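Local coordinates for putative uncharacterized protein tcp24 (Actinoplanes teichomyceticus, PDB 4Q38) that transfers long-chain acyl groups from acyl-coenzyme A to the amino sugar of teicoplanin-type glycopeptide antibiotics, at residues F140-T154 with Y182-L194. Numbering follows the deposited sequence.
Sequences FHAERGIPDEVGWET and YHLRGILYRLGRL
Tyr189 runs alongside His141, Ile146 and Val150, bringing edge strand 188-191 of the GNAT-like sheet against helix 148-154 and the end of helix 125-143. With chi1 at -64°, CG lies anti to the carbonyl carbon and the ring runs back toward Gly186. Tyr189 CB lies 4.0 Å from Thr154 OG1. CD1 passes Val150 CG1. Tyr189 CE1 touches both Ile146 CG2 (4.0 Å) and His141 NE2 (3.5 Å), the imidazole plane being turned 57° from the phenol. At the tip, Tyr189 OH meets the edge of His141 at CD2 (3.3 Å). Tyr189 OH also donates to Gly186 O (2.8 Å) from above the carbonyl plane. Phe140 CE2 approaches that same oxygen, which lies at the ring edge. A water links His141 NE2 to His183 O and Leu188 O.

Farther along the strand, Arg190 N donates to Thr154 OG1 (2.8 Å, 162°), which in turn donates to Val150 O. Glu153 OE2 takes Gly192 N on its syn side (3.1 Å) and makes a long salt bridge to Arg190 NE, itself a donor to Gly192 O. Arg190 NH2 also hydrogen-bonds Trp215 O. Backbone groups thus satisfy both hydroxyls, whereas Arg190 O, met by Val150 CG1, is buried without a partner.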
loop_
_atom_site.group_PDB
_atom_site.type_symbol
_atom_site.label_atom_id
_atom_site.label_comp_id
_atom_site.label_asym_id
_atom_site.label_seq_id
_atom_site.Cartn_x
_atom_site.Cartn_y
_atom_site.Cartn_z
ATOM N N PHE A 140 5.840 -14.507 -11.200
ATOM C CA PHE A 140 4.433 -14.354 -11.566
ATOM C C PHE A 140 4.257 -13.328 -12.689
ATOM O O PHE A 140 3.543 -13.607 -13.659
ATOM C CB PHE A 140 3.563 -14.015 -10.343
ATOM C CG PHE A 140 2.091 -13.917 -10.653
ATOM C CD1 PHE A 140 1.340 -15.064 -10.932
ATOM C CD2 PHE A 140 1.450 -12.679 -10.655
ATOM C CE1 PHE A 140 -0.022 -14.971 -11.214
ATOM C CE2 PHE A 140 0.091 -12.581 -10.932
ATOM C CZ PHE A 140 -0.643 -13.729 -11.216
ATOM N N HIS A 141 4.906 -12.160 -12.564
ATOM C CA HIS A 141 4.920 -11.151 -13.643
ATOM C C HIS A 141 5.338 -11.744 -14.970
ATOM O O HIS A 141 4.695 -11.516 -16.013
ATOM C CB HIS A 141 5.849 -9.966 -13.313
ATOM C CG HIS A 141 5.367 -9.088 -12.175
ATOM N ND1 HIS A 141 6.190 -8.242 -11.517
ATOM C CD2 HIS A 141 4.109 -8.959 -11.575
ATOM C CE1 HIS A 141 5.496 -7.589 -10.560
ATOM N NE2 HIS A 141 4.223 -8.034 -10.588
ATOM N N ALA A 142 6.428 -12.504 -14.945
ATOM C CA ALA A 142 6.935 -13.177 -16.152
ATOM C C ALA A 142 5.925 -14.164 -16.744
ATOM O O ALA A 142 5.705 -14.187 -17.959
ATOM C CB ALA A 142 8.260 -13.873 -15.856
ATOM N N GLU A 143 5.314 -14.981 -15.886
ATOM C CA GLU A 143 4.314 -15.962 -16.322
ATOM C C GLU A 143 3.102 -15.286 -16.972
ATOM O O GLU A 143 2.510 -15.820 -17.915
ATOM C CB GLU A 143 3.869 -16.838 -15.145
ATOM C CG GLU A 143 4.936 -17.803 -14.643
ATOM C CD GLU A 143 4.650 -18.341 -13.248
ATOM O OE1 GLU A 143 5.476 -19.131 -12.736
ATOM O OE2 GLU A 143 3.610 -17.973 -12.655
ATOM N N ARG A 144 2.755 -14.103 -16.471
ATOM C CA ARG A 144 1.641 -13.320 -17.001
ATOM C C ARG A 144 2.036 -12.447 -18.203
ATOM O O ARG A 144 1.202 -11.760 -18.784
ATOM C CB ARG A 144 1.022 -12.467 -15.873
ATOM C CG ARG A 144 0.200 -13.287 -14.869
ATOM C CD ARG A 144 -1.103 -13.717 -15.532
ATOM N NE ARG A 144 -1.917 -14.640 -14.751
ATOM C CZ ARG A 144 -3.223 -14.822 -14.946
ATOM N NH1 ARG A 144 -3.870 -14.133 -15.892
ATOM N NH2 ARG A 144 -3.894 -15.685 -14.189
ATOM N N GLY A 145 3.314 -12.461 -18.565
ATOM C CA GLY A 145 3.784 -11.680 -19.707
ATOM C C GLY A 145 3.866 -10.186 -19.446
ATOM O O GLY A 145 3.923 -9.398 -20.392
ATOM N N ILE A 146 3.872 -9.796 -18.171
ATOM C CA ILE A 146 3.954 -8.386 -17.767
ATOM C C ILE A 146 5.334 -7.835 -18.159
ATOM O O ILE A 146 6.346 -8.438 -17.812
ATOM C CB ILE A 146 3.803 -8.224 -16.232
ATOM C CG1 ILE A 146 2.615 -9.038 -15.676
ATOM C CG2 ILE A 146 3.758 -6.752 -15.824
ATOM C CD1 ILE A 146 1.249 -8.512 -16.027
ATOM N N PRO A 147 5.386 -6.691 -18.867
ATOM C CA PRO A 147 6.699 -6.096 -19.160
ATOM C C PRO A 147 7.503 -5.801 -17.893
ATOM O O PRO A 147 6.935 -5.388 -16.865
ATOM C CB PRO A 147 6.343 -4.778 -19.857
ATOM C CG PRO A 147 4.978 -4.991 -20.413
ATOM C CD PRO A 147 4.284 -5.885 -19.418
ATOM N N ASP A 148 8.813 -6.011 -17.969
ATOM C CA ASP A 148 9.702 -5.793 -16.829
ATOM C C ASP A 148 9.585 -4.389 -16.249
ATOM O O ASP A 148 9.624 -4.224 -15.032
ATOM C CB ASP A 148 11.160 -6.056 -17.208
ATOM C CG ASP A 148 11.460 -7.524 -17.430
ATOM O OD1 ASP A 148 10.735 -8.398 -16.897
ATOM O OD2 ASP A 148 12.451 -7.807 -18.139
ATOM N N GLU A 149 9.447 -3.386 -17.111
ATOM C CA GLU A 149 9.387 -1.993 -16.651
ATOM C C GLU A 149 8.132 -1.739 -15.813
ATOM O O GLU A 149 8.166 -0.953 -14.866
ATOM C CB GLU A 149 9.467 -0.996 -17.817
ATOM C CG GLU A 149 8.243 -0.985 -18.730
ATOM C CD GLU A 149 8.490 -0.281 -20.049
ATOM O OE1 GLU A 149 8.626 -0.974 -21.091
ATOM O OE2 GLU A 149 8.546 0.970 -20.040
ATOM N N VAL A 150 7.037 -2.412 -16.169
ATOM C CA VAL A 150 5.773 -2.272 -15.438
ATOM C C VAL A 150 5.906 -2.972 -14.086
ATOM O O VAL A 150 5.509 -2.421 -13.060
ATOM C CB VAL A 150 4.566 -2.820 -16.242
ATOM C CG1 VAL A 150 3.303 -2.824 -15.394
ATOM C CG2 VAL A 150 4.352 -1.995 -17.506
ATOM N N GLY A 151 6.473 -4.177 -14.097
ATOM C CA GLY A 151 6.716 -4.938 -12.873
ATOM C C GLY A 151 7.535 -4.141 -11.869
ATOM O O GLY A 151 7.152 -4.016 -10.705
ATOM N N TRP A 152 8.667 -3.595 -12.324
ATOM C CA TRP A 152 9.514 -2.777 -11.453
ATOM C C TRP A 152 8.847 -1.496 -11.015
ATOM O O TRP A 152 8.862 -1.173 -9.832
ATOM C CB TRP A 152 10.886 -2.519 -12.095
ATOM C CG TRP A 152 11.743 -3.765 -12.079
ATOM C CD1 TRP A 152 12.227 -4.481 -13.174
ATOM C CD2 TRP A 152 12.214 -4.509 -10.900
ATOM N NE1 TRP A 152 12.959 -5.574 -12.766
ATOM C CE2 TRP A 152 12.985 -5.655 -11.417
ATOM C CE3 TRP A 152 12.091 -4.344 -9.516
ATOM C CZ2 TRP A 152 13.596 -6.578 -10.571
ATOM C CZ3 TRP A 152 12.705 -5.287 -8.673
ATOM C CH2 TRP A 152 13.442 -6.375 -9.190
ATOM N N GLU A 153 8.232 -0.774 -11.948
ATOM C CA GLU A 153 7.521 0.470 -11.607
ATOM C C GLU A 153 6.500 0.226 -10.487
ATOM O O GLU A 153 6.370 1.026 -9.561
ATOM C CB GLU A 153 6.827 1.041 -12.842
ATOM C CG GLU A 153 6.261 2.445 -12.688
ATOM C CD GLU A 153 5.516 2.899 -13.936
ATOM O OE1 GLU A 153 5.953 2.536 -15.049
ATOM O OE2 GLU A 153 4.487 3.608 -13.810
ATOM N N THR A 154 5.787 -0.891 -10.581
ATOM C CA THR A 154 4.817 -1.284 -9.555
ATOM C C THR A 154 5.475 -1.482 -8.184
ATOM O O THR A 154 5.003 -0.962 -7.175
ATOM C CB THR A 154 4.075 -2.554 -10.002
ATOM O OG1 THR A 154 3.389 -2.280 -11.237
ATOM C CG2 THR A 154 3.075 -3.021 -8.928
ATOM N N TYR A 182 -0.798 -6.412 -1.936
ATOM C CA TYR A 182 -1.347 -6.252 -3.286
ATOM C C TYR A 182 -0.231 -6.334 -4.324
ATOM O O TYR A 182 -0.332 -7.092 -5.296
ATOM C CB TYR A 182 -2.096 -4.926 -3.435
ATOM C CG TYR A 182 -3.486 -4.896 -2.827
ATOM C CD1 TYR A 182 -3.665 -4.837 -1.440
ATOM C CD2 TYR A 182 -4.629 -4.883 -3.641
ATOM C CE1 TYR A 182 -4.941 -4.794 -0.881
ATOM C CE2 TYR A 182 -5.907 -4.836 -3.088
ATOM C CZ TYR A 182 -6.054 -4.795 -1.710
ATOM O OH TYR A 182 -7.311 -4.744 -1.155
ATOM N N HIS A 183 0.835 -5.559 -4.116
ATOM C CA HIS A 183 1.958 -5.577 -5.048
ATOM C C HIS A 183 2.552 -6.956 -5.104
ATOM O O HIS A 183 2.836 -7.470 -6.184
ATOM C CB HIS A 183 3.055 -4.591 -4.635
ATOM C CG HIS A 183 2.554 -3.221 -4.250
ATOM N ND1 HIS A 183 1.682 -3.022 -3.249
ATOM C CD2 HIS A 183 2.866 -1.962 -4.755
ATOM C CE1 HIS A 183 1.435 -1.707 -3.117
ATOM N NE2 HIS A 183 2.172 -1.053 -4.029
ATOM N N LEU A 184 2.747 -7.560 -3.932
ATOM C CA LEU A 184 3.429 -8.863 -3.814
ATOM C C LEU A 184 2.613 -10.065 -4.301
ATOM O O LEU A 184 3.172 -11.126 -4.592
ATOM C CB LEU A 184 3.893 -9.095 -2.363
ATOM C CG LEU A 184 5.006 -8.153 -1.860
ATOM C CD1 LEU A 184 5.285 -8.366 -0.376
ATOM C CD2 LEU A 184 6.271 -8.302 -2.674
ATOM N N ARG A 185 1.298 -9.902 -4.393
ATOM C CA ARG A 185 0.475 -10.945 -4.997
ATOM C C ARG A 185 0.276 -10.749 -6.491
ATOM O O ARG A 185 -0.422 -11.526 -7.132
ATOM C CB ARG A 185 -0.873 -11.039 -4.295
ATOM C CG ARG A 185 -0.801 -11.726 -2.944
ATOM C CD ARG A 185 -2.158 -11.699 -2.276
ATOM N NE ARG A 185 -2.550 -10.357 -1.824
ATOM C CZ ARG A 185 -3.805 -9.984 -1.596
ATOM N NH1 ARG A 185 -4.815 -10.825 -1.855
ATOM N NH2 ARG A 185 -4.068 -8.759 -1.146
ATOM N N GLY A 186 0.890 -9.715 -7.063
ATOM C CA GLY A 186 0.715 -9.481 -8.488
ATOM C C GLY A 186 -0.715 -9.146 -8.900
ATOM O O GLY A 186 -1.124 -9.440 -10.022
ATOM N N ILE A 187 -1.468 -8.533 -7.993
ATOM C CA ILE A 187 -2.849 -8.126 -8.265
ATOM C C ILE A 187 -3.007 -6.618 -8.393
ATOM O O ILE A 187 -4.123 -6.121 -8.580
ATOM C CB ILE A 187 -3.831 -8.689 -7.196
ATOM C CG1 ILE A 187 -3.491 -8.162 -5.789
ATOM C CG2 ILE A 187 -3.798 -10.210 -7.234
ATOM C CD1 ILE A 187 -4.594 -8.333 -4.763
ATOM N N LEU A 188 -1.883 -5.898 -8.307
ATOM C CA LEU A 188 -1.857 -4.445 -8.431
ATOM C C LEU A 188 -0.729 -4.080 -9.388
ATOM O O LEU A 188 0.376 -4.637 -9.278
ATOM C CB LEU A 188 -1.593 -3.793 -7.066
ATOM C CG LEU A 188 -1.488 -2.257 -7.010
ATOM C CD1 LEU A 188 -2.856 -1.619 -6.895
ATOM C CD2 LEU A 188 -0.645 -1.818 -5.819
ATOM N N TYR A 189 -1.002 -3.153 -10.298
ATOM C CA TYR A 189 -0.011 -2.676 -11.283
ATOM C C TYR A 189 -0.026 -1.168 -11.423
ATOM O O TYR A 189 -1.085 -0.560 -11.572
ATOM C CB TYR A 189 -0.214 -3.358 -12.660
ATOM C CG TYR A 189 0.039 -4.825 -12.527
ATOM C CD1 TYR A 189 1.340 -5.330 -12.583
ATOM C CD2 TYR A 189 -1.013 -5.713 -12.251
ATOM C CE1 TYR A 189 1.594 -6.675 -12.404
ATOM C CE2 TYR A 189 -0.765 -7.063 -12.060
ATOM C CZ TYR A 189 0.539 -7.533 -12.133
ATOM O OH TYR A 189 0.809 -8.868 -11.936
ATOM N N ARG A 190 1.157 -0.564 -11.371
ATOM C CA ARG A 190 1.271 0.861 -11.653
ATOM C C ARG A 190 1.413 1.049 -13.162
ATOM O O ARG A 190 2.339 0.518 -13.792
ATOM C CB ARG A 190 2.446 1.505 -10.896
ATOM C CG ARG A 190 2.522 3.014 -11.131
ATOM C CD ARG A 190 3.519 3.743 -10.245
ATOM N NE ARG A 190 3.379 5.181 -10.470
ATOM C CZ ARG A 190 3.735 6.131 -9.611
ATOM N NH1 ARG A 190 4.278 5.820 -8.433
ATOM N NH2 ARG A 190 3.529 7.402 -9.932
ATOM N N LEU A 191 0.480 1.800 -13.726
ATOM C CA LEU A 191 0.431 2.026 -15.157
ATOM C C LEU A 191 0.539 3.527 -15.421
ATOM O O LEU A 191 -0.424 4.188 -15.827
ATOM C CB LEU A 191 -0.867 1.429 -15.729
ATOM C CG LEU A 191 -1.143 -0.069 -15.491
ATOM C CD1 LEU A 191 -2.449 -0.459 -16.182
ATOM C CD2 LEU A 191 -0.027 -0.998 -15.971
ATOM N N GLY A 192 1.724 4.073 -15.171
ATOM C CA GLY A 192 1.919 5.526 -15.274
ATOM C C GLY A 192 1.616 6.170 -13.939
ATOM O O GLY A 192 2.109 5.697 -12.911
ATOM N N ARG A 193 0.820 7.245 -13.943
ATOM C CA ARG A 193 0.550 8.000 -12.708
ATOM C C ARG A 193 -0.350 7.216 -11.740
ATOM O O ARG A 193 -0.223 7.347 -10.522
ATOM C CB ARG A 193 -0.070 9.378 -13.025
ATOM C CG ARG A 193 -0.203 10.319 -11.822
ATOM C CD ARG A 193 1.170 10.591 -11.220
ATOM N NE ARG A 193 1.147 11.243 -9.904
ATOM C CZ ARG A 193 0.925 10.636 -8.739
ATOM N NH1 ARG A 193 0.636 9.329 -8.685
ATOM N NH2 ARG A 193 0.974 11.344 -7.617
ATOM N N LEU A 194 -1.255 6.410 -12.292
ATOM C CA LEU A 194 -2.216 5.653 -11.474
ATOM C C LEU A 194 -1.857 4.179 -11.367
ATOM O O LEU A 194 -1.184 3.631 -12.240
ATOM C CB LEU A 194 -3.604 5.741 -12.098
ATOM C CG LEU A 194 -4.155 7.118 -12.445
ATOM C CD1 LEU A 194 -5.493 6.902 -13.125
ATOM C CD2 LEU A 194 -4.286 7.954 -11.177
HETATM O O HOH W 1 2.482 -6.706 -8.872
HETATM O O HOH W 2 5.265 3.182 -7.373
#